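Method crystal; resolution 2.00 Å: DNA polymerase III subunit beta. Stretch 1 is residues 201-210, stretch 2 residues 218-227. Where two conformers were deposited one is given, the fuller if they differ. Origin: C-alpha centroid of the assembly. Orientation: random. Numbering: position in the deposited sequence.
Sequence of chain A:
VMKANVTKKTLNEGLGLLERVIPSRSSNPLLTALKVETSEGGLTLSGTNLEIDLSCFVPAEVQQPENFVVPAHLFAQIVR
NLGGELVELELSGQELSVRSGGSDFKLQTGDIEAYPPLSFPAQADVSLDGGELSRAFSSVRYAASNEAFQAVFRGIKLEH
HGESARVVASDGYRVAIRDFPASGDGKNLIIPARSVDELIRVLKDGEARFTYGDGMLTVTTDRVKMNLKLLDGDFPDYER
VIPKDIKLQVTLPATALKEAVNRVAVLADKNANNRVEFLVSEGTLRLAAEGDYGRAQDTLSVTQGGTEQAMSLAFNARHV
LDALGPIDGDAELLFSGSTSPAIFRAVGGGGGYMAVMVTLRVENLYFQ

Stretch 1 (201-210) RVLKDGEARF
Stretch 2 (218-227) TVTTDRVKMN

Residues 207-210 and 218-220 form neighbouring antiparallel strands, their N-to-C directions 157° apart and their axes approaching to 4.6 Å. Phi lies between -74° and -120° and psi near 130° throughout both. Arg209 pairs with Thr220 (CA to CA 5.0 Å) through two nearly linear hydrogen bonds, Arg209 N to Thr220 O at 2.7 Å and Thr220 N to Arg209 O at 2.8 Å. The next pair, Phe210 with Val219 (CA to CA 4.8 Å), is non-hydrogen-bonded. Here CA-H...O contacts help fill the gap, as between Val219 CA and Arg209 O at 3.3 Å. Stretch 2 then turns back on itself: Val219 and Met226 exchange backbone hydrogen bonds, each N to O distance 2.9 Å, so 224-227 forms the next strand.

Side chains alternate between the two faces. On one, Val219 (chi1 180°, t) sets its CG2 3.9 Å from CE1 of Phe210, whose ring (chi1 -73°, m; chi2 6°) is buried. Compact Ala208 lies alongside, its CB 4.4 Å from Val219 CG1. Before the strand, Leu203 (m, t) points its CA-to-CB bond away, yet its end returns, bringing CD2 within 4.1 Å of Thr221 CG2. Val202 (m), in a weakly bonded helical segment around 201-202, meets Val224 (t), CB to CG1 4.2 Å, and Met226, extended through chi1 and chi2 (t, t) and bent at chi3 (m), whose CE reaches Val202 CG2 at 3.9 Å. These apolar residues suit a buried setting.

The face of Arg209 and Thr220 is more polar. Arg209 (m, t, m, chi4 -79°) folds its guanidinium back so that Thr220 O lies over one face and NH2 comes 3.5 Å from Thr220 CG2; NH1 makes a weak salt-bridging hydrogen bond to OE2 of extended Glu207 (t, t) at 3.4 Å. Thr220 (m) shares a water with the backbone: it lies 2.9 Å from Thr220 OG1 and donates to Arg209 O at 2.8 Å.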

ATOM      1  N   ARG A 201      10.159  -9.837 -13.211  0.50 41.47           N
ATOM      2  CA  ARG A 201      10.589  -9.742 -11.822  0.50 43.54           C
ATOM      3  C   ARG A 201      12.015 -10.239 -11.576  0.50 43.64           C
ATOM      4  O   ARG A 201      12.635  -9.830 -10.606  0.50 45.26           O
ATOM      5  CB  ARG A 201       9.595 -10.469 -10.930  0.50 44.92           C
ATOM      6  CG  ARG A 201       8.274  -9.708 -10.867  0.50 45.33           C
ATOM      7  CD  ARG A 201       7.142 -10.486 -10.225  0.50 46.54           C
ATOM      8  NE  ARG A 201       5.895  -9.733 -10.303  0.50 47.20           N
ATOM      9  CZ  ARG A 201       5.541  -8.784  -9.440  0.50 49.62           C
ATOM     10  NH1 ARG A 201       6.339  -8.481  -8.431  0.50 50.23           N
ATOM     11  NH2 ARG A 201       4.390  -8.142  -9.587  0.50 50.31           N
ATOM     12  N   VAL A 202      12.547 -11.087 -12.459  1.00 42.49           N
ATOM     13  CA  VAL A 202      13.913 -11.636 -12.265  1.00 43.59           C
ATOM     14  C   VAL A 202      14.996 -11.095 -13.207  1.00 44.46           C
ATOM     15  O   VAL A 202      16.179 -11.183 -12.894  1.00 43.47           O
ATOM     16  CB  VAL A 202      13.944 -13.186 -12.304  1.00 42.93           C
ATOM     17  CG1 VAL A 202      12.996 -13.791 -11.270  1.00 43.11           C
ATOM     18  CG2 VAL A 202      13.652 -13.718 -13.684  1.00 40.27           C
ATOM     19  N   LEU A 203      14.619 -10.569 -14.363  1.00 44.59           N
ATOM     20  CA  LEU A 203      15.616 -10.092 -15.323  1.00 46.34           C
ATOM     21  C   LEU A 203      16.307  -8.838 -14.790  1.00 47.79           C
ATOM     22  O   LEU A 203      15.668  -7.965 -14.227  1.00 46.76           O
ATOM     23  CB  LEU A 203      14.966  -9.786 -16.679  1.00 45.12           C
ATOM     24  CG  LEU A 203      14.558 -11.006 -17.512  1.00 43.63           C
ATOM     25  CD1 LEU A 203      13.561 -10.619 -18.600  1.00 42.01           C
ATOM     26  CD2 LEU A 203      15.798 -11.671 -18.105  1.00 45.61           C
ATOM     27  N   LYS A 204      17.622  -8.769 -14.953  1.00 55.35           N
ATOM     28  CA  LYS A 204      18.388  -7.560 -14.619  1.00 60.12           C
ATOM     29  C   LYS A 204      19.289  -7.200 -15.792  1.00 60.73           C
ATOM     30  O   LYS A 204      19.394  -7.962 -16.746  1.00 60.20           O
ATOM     31  CB  LYS A 204      19.209  -7.782 -13.349  1.00 65.41           C
ATOM     32  CG  LYS A 204      18.380  -7.884 -12.071  1.00 68.19           C
ATOM     33  CD  LYS A 204      17.861  -6.532 -11.596  1.00 71.20           C
ATOM     34  CE  LYS A 204      16.667  -6.672 -10.652  1.00 72.01           C
ATOM     35  NZ  LYS A 204      15.454  -7.215 -11.335  1.00 69.52           N
ATOM     36  N   ASP A 205      19.913  -6.026 -15.740  1.00 64.09           N
ATOM     37  CA  ASP A 205      20.914  -5.651 -16.743  1.00 65.43           C
ATOM     38  C   ASP A 205      22.012  -6.709 -16.816  1.00 64.43           C
ATOM     39  O   ASP A 205      22.425  -7.265 -15.795  1.00 64.35           O
ATOM     40  CB  ASP A 205      21.547  -4.288 -16.412  1.00 70.98           C
ATOM     41  CG  ASP A 205      20.640  -3.117 -16.741  1.00 71.40           C
ATOM     42  OD1 ASP A 205      19.631  -3.309 -17.453  1.00 73.28           O
ATOM     43  OD2 ASP A 205      20.945  -1.992 -16.294  1.00 75.95           O
ATOM     44  N   GLY A 206      22.483  -6.981 -18.026  1.00 62.41           N
ATOM     45  CA  GLY A 206      23.476  -8.021 -18.244  1.00 62.20           C
ATOM     46  C   GLY A 206      22.890  -9.111 -19.108  1.00 59.25           C
ATOM     47  O   GLY A 206      21.734  -9.038 -19.511  1.00 55.92           O
ATOM     48  N   GLU A 207      23.679 -10.142 -19.357  1.00 61.00           N
ATOM     49  CA  GLU A 207      23.315 -11.172 -20.313  1.00 62.11           C
ATOM     50  C   GLU A 207      22.230 -12.129 -19.800  1.00 59.14           C
ATOM     51  O   GLU A 207      22.290 -12.605 -18.671  1.00 59.54           O
ATOM     52  CB  GLU A 207      24.559 -11.965 -20.698  1.00 66.49           C
ATOM     53  CG  GLU A 207      24.328 -13.008 -21.779  1.00 68.65           C
ATOM     54  CD  GLU A 207      25.615 -13.683 -22.218  1.00 74.13           C
ATOM     55  OE1 GLU A 207      26.661 -12.998 -22.235  1.00 77.53           O
ATOM     56  OE2 GLU A 207      25.577 -14.895 -22.551  1.00 76.37           O
ATOM     57  N   ALA A 208      21.252 -12.405 -20.658  1.00 55.85           N
ATOM     58  CA  ALA A 208      20.252 -13.427 -20.423  1.00 52.39           C
ATOM     59  C   ALA A 208      20.348 -14.463 -21.540  1.00 52.69           C
ATOM     60  O   ALA A 208      20.292 -14.111 -22.717  1.00 56.50           O
ATOM     61  CB  ALA A 208      18.874 -12.803 -20.400  1.00 49.05           C
ATOM     62  N   ARG A 209      20.489 -15.731 -21.174  1.00 51.95           N
ATOM     63  CA  ARG A 209      20.665 -16.819 -22.141  1.00 53.96           C
ATOM     64  C   ARG A 209      19.402 -17.666 -22.261  1.00 50.86           C
ATOM     65  O   ARG A 209      18.809 -18.030 -21.251  1.00 50.91           O
ATOM     66  CB  ARG A 209      21.830 -17.719 -21.717  1.00 59.24           C
ATOM     67  CG  ARG A 209      23.209 -17.147 -22.033  1.00 66.43           C
ATOM     68  CD  ARG A 209      24.366 -17.863 -21.332  1.00 71.77           C
ATOM     69  NE  ARG A 209      24.235 -17.960 -19.873  1.00 75.69           N
ATOM     70  CZ  ARG A 209      24.483 -16.987 -18.989  1.00 79.04           C
ATOM     71  NH1 ARG A 209      24.868 -15.776 -19.382  1.00 80.39           N
ATOM     72  NH2 ARG A 209      24.328 -17.231 -17.687  1.00 80.01           N
ATOM     73  N   PHE A 210      19.008 -17.993 -23.489  1.00 48.31           N
ATOM     74  CA  PHE A 210      17.851 -18.861 -23.748  1.00 47.55           C
ATOM     75  C   PHE A 210      18.327 -20.262 -24.107  1.00 49.44           C
ATOM     76  O   PHE A 210      19.231 -20.425 -24.935  1.00 48.87           O
ATOM     77  CB  PHE A 210      17.031 -18.355 -24.942  1.00 47.75           C
ATOM     78  CG  PHE A 210      16.228 -17.109 -24.689  1.00 46.18           C
ATOM     79  CD1 PHE A 210      16.312 -16.391 -23.507  1.00 46.24           C
ATOM     80  CD2 PHE A 210      15.382 -16.639 -25.690  1.00 46.62           C
ATOM     81  CE1 PHE A 210      15.561 -15.244 -23.325  1.00 44.91           C
ATOM     82  CE2 PHE A 210      14.631 -15.496 -25.512  1.00 44.83           C
ATOM     83  CZ  PHE A 210      14.711 -14.801 -24.323  1.00 45.46           C
ATOM     84  N   THR A 218      14.108 -22.218 -21.216  1.00 42.25           N
ATOM     85  CA  THR A 218      14.865 -21.934 -20.006  1.00 41.60           C
ATOM     86  C   THR A 218      15.654 -20.638 -20.209  1.00 42.88           C
ATOM     87  O   THR A 218      16.381 -20.479 -21.198  1.00 41.30           O
ATOM     88  CB  THR A 218      15.830 -23.083 -19.643  1.00 44.32           C
ATOM     89  OG1 THR A 218      15.088 -24.296 -19.464  1.00 44.17           O
ATOM     90  CG2 THR A 218      16.601 -22.761 -18.351  1.00 42.88           C
ATOM     91  N   VAL A 219      15.475 -19.701 -19.283  1.00 40.97           N
ATOM     92  CA  VAL A 219      16.162 -18.424 -19.320  1.00 42.01           C
ATOM     93  C   VAL A 219      17.130 -18.362 -18.157  1.00 45.16           C
ATOM     94  O   VAL A 219      16.727 -18.571 -16.999  1.00 44.04           O
ATOM     95  CB  VAL A 219      15.178 -17.245 -19.224  1.00 41.07           C
ATOM     96  CG1 VAL A 219      15.920 -15.912 -19.262  1.00 40.93           C
ATOM     97  CG2 VAL A 219      14.163 -17.308 -20.360  1.00 39.36           C
ATOM     98  N   THR A 220      18.396 -18.096 -18.470  1.00 46.63           N
ATOM     99  CA  THR A 220      19.452 -18.043 -17.467  1.00 50.63           C
ATOM    100  C   THR A 220      20.096 -16.668 -17.438  1.00 54.15           C
ATOM    101  O   THR A 220      20.509 -16.132 -18.475  1.00 53.36           O
ATOM    102  CB  THR A 220      20.527 -19.104 -17.720  1.00 52.11           C
ATOM    103  OG1 THR A 220      19.917 -20.394 -17.790  1.00 52.56           O
ATOM    104  CG2 THR A 220      21.562 -19.110 -16.589  1.00 55.42           C
ATOM    105  N   THR A 221      20.173 -16.104 -16.240  1.00 57.14           N
ATOM    106  CA  THR A 221      20.821 -14.831 -16.019  1.00 60.34           C
ATOM    107  C   THR A 221      21.976 -15.056 -15.069  1.00 65.50           C
ATOM    108  O   THR A 221      22.355 -16.197 -14.772  1.00 66.62           O
ATOM    109  CB  THR A 221      19.883 -13.826 -15.335  1.00 59.84           C
ATOM    110  OG1 THR A 221      19.819 -14.126 -13.926  1.00 61.87           O
ATOM    111  CG2 THR A 221      18.506 -13.863 -15.936  1.00 56.27           C
ATOM    112  N   ASP A 222      22.535 -13.948 -14.600  1.00 66.68           N
ATOM    113  CA  ASP A 222      23.369 -13.933 -13.424  1.00 69.92           C
ATOM    114  C   ASP A 222      22.587 -14.510 -12.229  1.00 67.71           C
ATOM    115  O   ASP A 222      21.679 -13.874 -11.684  1.00 70.87           O
ATOM    116  CB  ASP A 222      23.832 -12.486 -13.205  1.00 72.57           C
ATOM    117  CG  ASP A 222      24.318 -12.220 -11.811  1.00 75.97           C
ATOM    118  OD1 ASP A 222      25.402 -12.717 -11.465  1.00 78.72           O
ATOM    119  OD2 ASP A 222      23.625 -11.488 -11.074  1.00 76.11           O
ATOM    120  N   ARG A 223      22.925 -15.745 -11.875  1.00 64.97           N
ATOM    121  CA  ARG A 223      22.414 -16.433 -10.675  1.00 62.30           C
ATOM    122  C   ARG A 223      20.996 -17.019 -10.731  1.00 57.25           C
ATOM    123  O   ARG A 223      20.692 -17.885  -9.918  1.00 55.65           O
ATOM    124  CB  ARG A 223      22.579 -15.566  -9.419  1.00 64.65           C
ATOM    125  CG  ARG A 223      24.035 -15.318  -9.045  1.00 66.70           C
ATOM    126  CD  ARG A 223      24.137 -14.352  -7.902  1.00 69.00           C
ATOM    127  NE  ARG A 223      25.526 -14.083  -7.544  1.00 70.94           N
ATOM    128  CZ  ARG A 223      25.892 -13.320  -6.521  1.00 73.97           C
ATOM    129  NH1 ARG A 223      24.976 -12.765  -5.732  1.00 74.38           N
ATOM    130  NH2 ARG A 223      27.181 -13.112  -6.276  1.00 76.56           N
ATOM    131  N   VAL A 224      20.137 -16.578 -11.656  1.00 53.30           N
ATOM    132  CA  VAL A 224      18.789 -17.134 -11.767  1.00 50.70           C
ATOM    133  C   VAL A 224      18.610 -18.007 -13.005  1.00 49.08           C
ATOM    134  O   VAL A 224      19.117 -17.668 -14.076  1.00 49.67           O
ATOM    135  CB  VAL A 224      17.718 -16.024 -11.831  1.00 51.02           C
ATOM    136  CG1 VAL A 224      16.352 -16.632 -12.086  1.00 49.82           C
ATOM    137  CG2 VAL A 224      17.689 -15.211 -10.547  1.00 51.78           C
ATOM    138  N   LYS A 225      17.889 -19.120 -12.848  1.00 46.07           N
ATOM    139  CA  LYS A 225      17.433 -19.948 -13.959  1.00 43.30           C
ATOM    140  C   LYS A 225      15.915 -20.108 -13.856  1.00 41.56           C
ATOM    141  O   LYS A 225      15.391 -20.380 -12.773  1.00 39.38           O
ATOM    142  CB  LYS A 225      18.080 -21.327 -13.907  1.00 45.31           C
ATOM    143  CG  LYS A 225      19.584 -21.311 -13.687  1.00 48.39           C
ATOM    144  CD  LYS A 225      20.147 -22.719 -13.781  1.00 50.58           C
ATOM    145  CE  LYS A 225      21.663 -22.746 -13.878  1.00 53.88           C
ATOM    146  NZ  LYS A 225      22.271 -22.840 -12.536  1.00 57.06           N
ATOM    147  N   MET A 226      15.206 -19.951 -14.971  1.00 39.46           N
ATOM    148  CA  MET A 226      13.746 -20.086 -14.965  1.00 38.86           C
ATOM    149  C   MET A 226      13.304 -20.980 -16.094  1.00 38.98           C
ATOM    150  O   MET A 226      13.710 -20.755 -17.250  1.00 38.19           O
ATOM    151  CB  MET A 226      13.071 -18.718 -15.101  1.00 39.31           C
ATOM    152  CG  MET A 226      11.551 -18.781 -15.031  1.00 39.92           C
ATOM    153  SD  MET A 226      10.710 -17.210 -15.257  1.00 43.37           S
ATOM    154  CE  MET A 226      10.845 -16.495 -13.631  1.00 41.53           C
ATOM    155  N   ASN A 227      12.469 -21.968 -15.768  1.00 37.83           N
ATOM    156  CA  ASN A 227      11.772 -22.780 -16.761  1.00 38.86           C
ATOM    157  C   ASN A 227      10.359 -22.243 -16.934  1.00 38.22           C
ATOM    158  O   ASN A 227       9.664 -21.966 -15.944  1.00 36.74           O
ATOM    159  CB  ASN A 227      11.672 -24.259 -16.344  1.00 40.04           C
ATOM    160  CG  ASN A 227      13.011 -24.968 -16.304  1.00 40.95           C
ATOM    161  OD1 ASN A 227      13.950 -24.593 -17.012  1.00 42.69           O
ATOM    162  ND2 ASN A 227      13.097 -26.032 -15.490  1.00 40.28           N
TER
HETATM  163  O   HOH W   1      19.584 -20.685 -20.627  1.00 51.99           O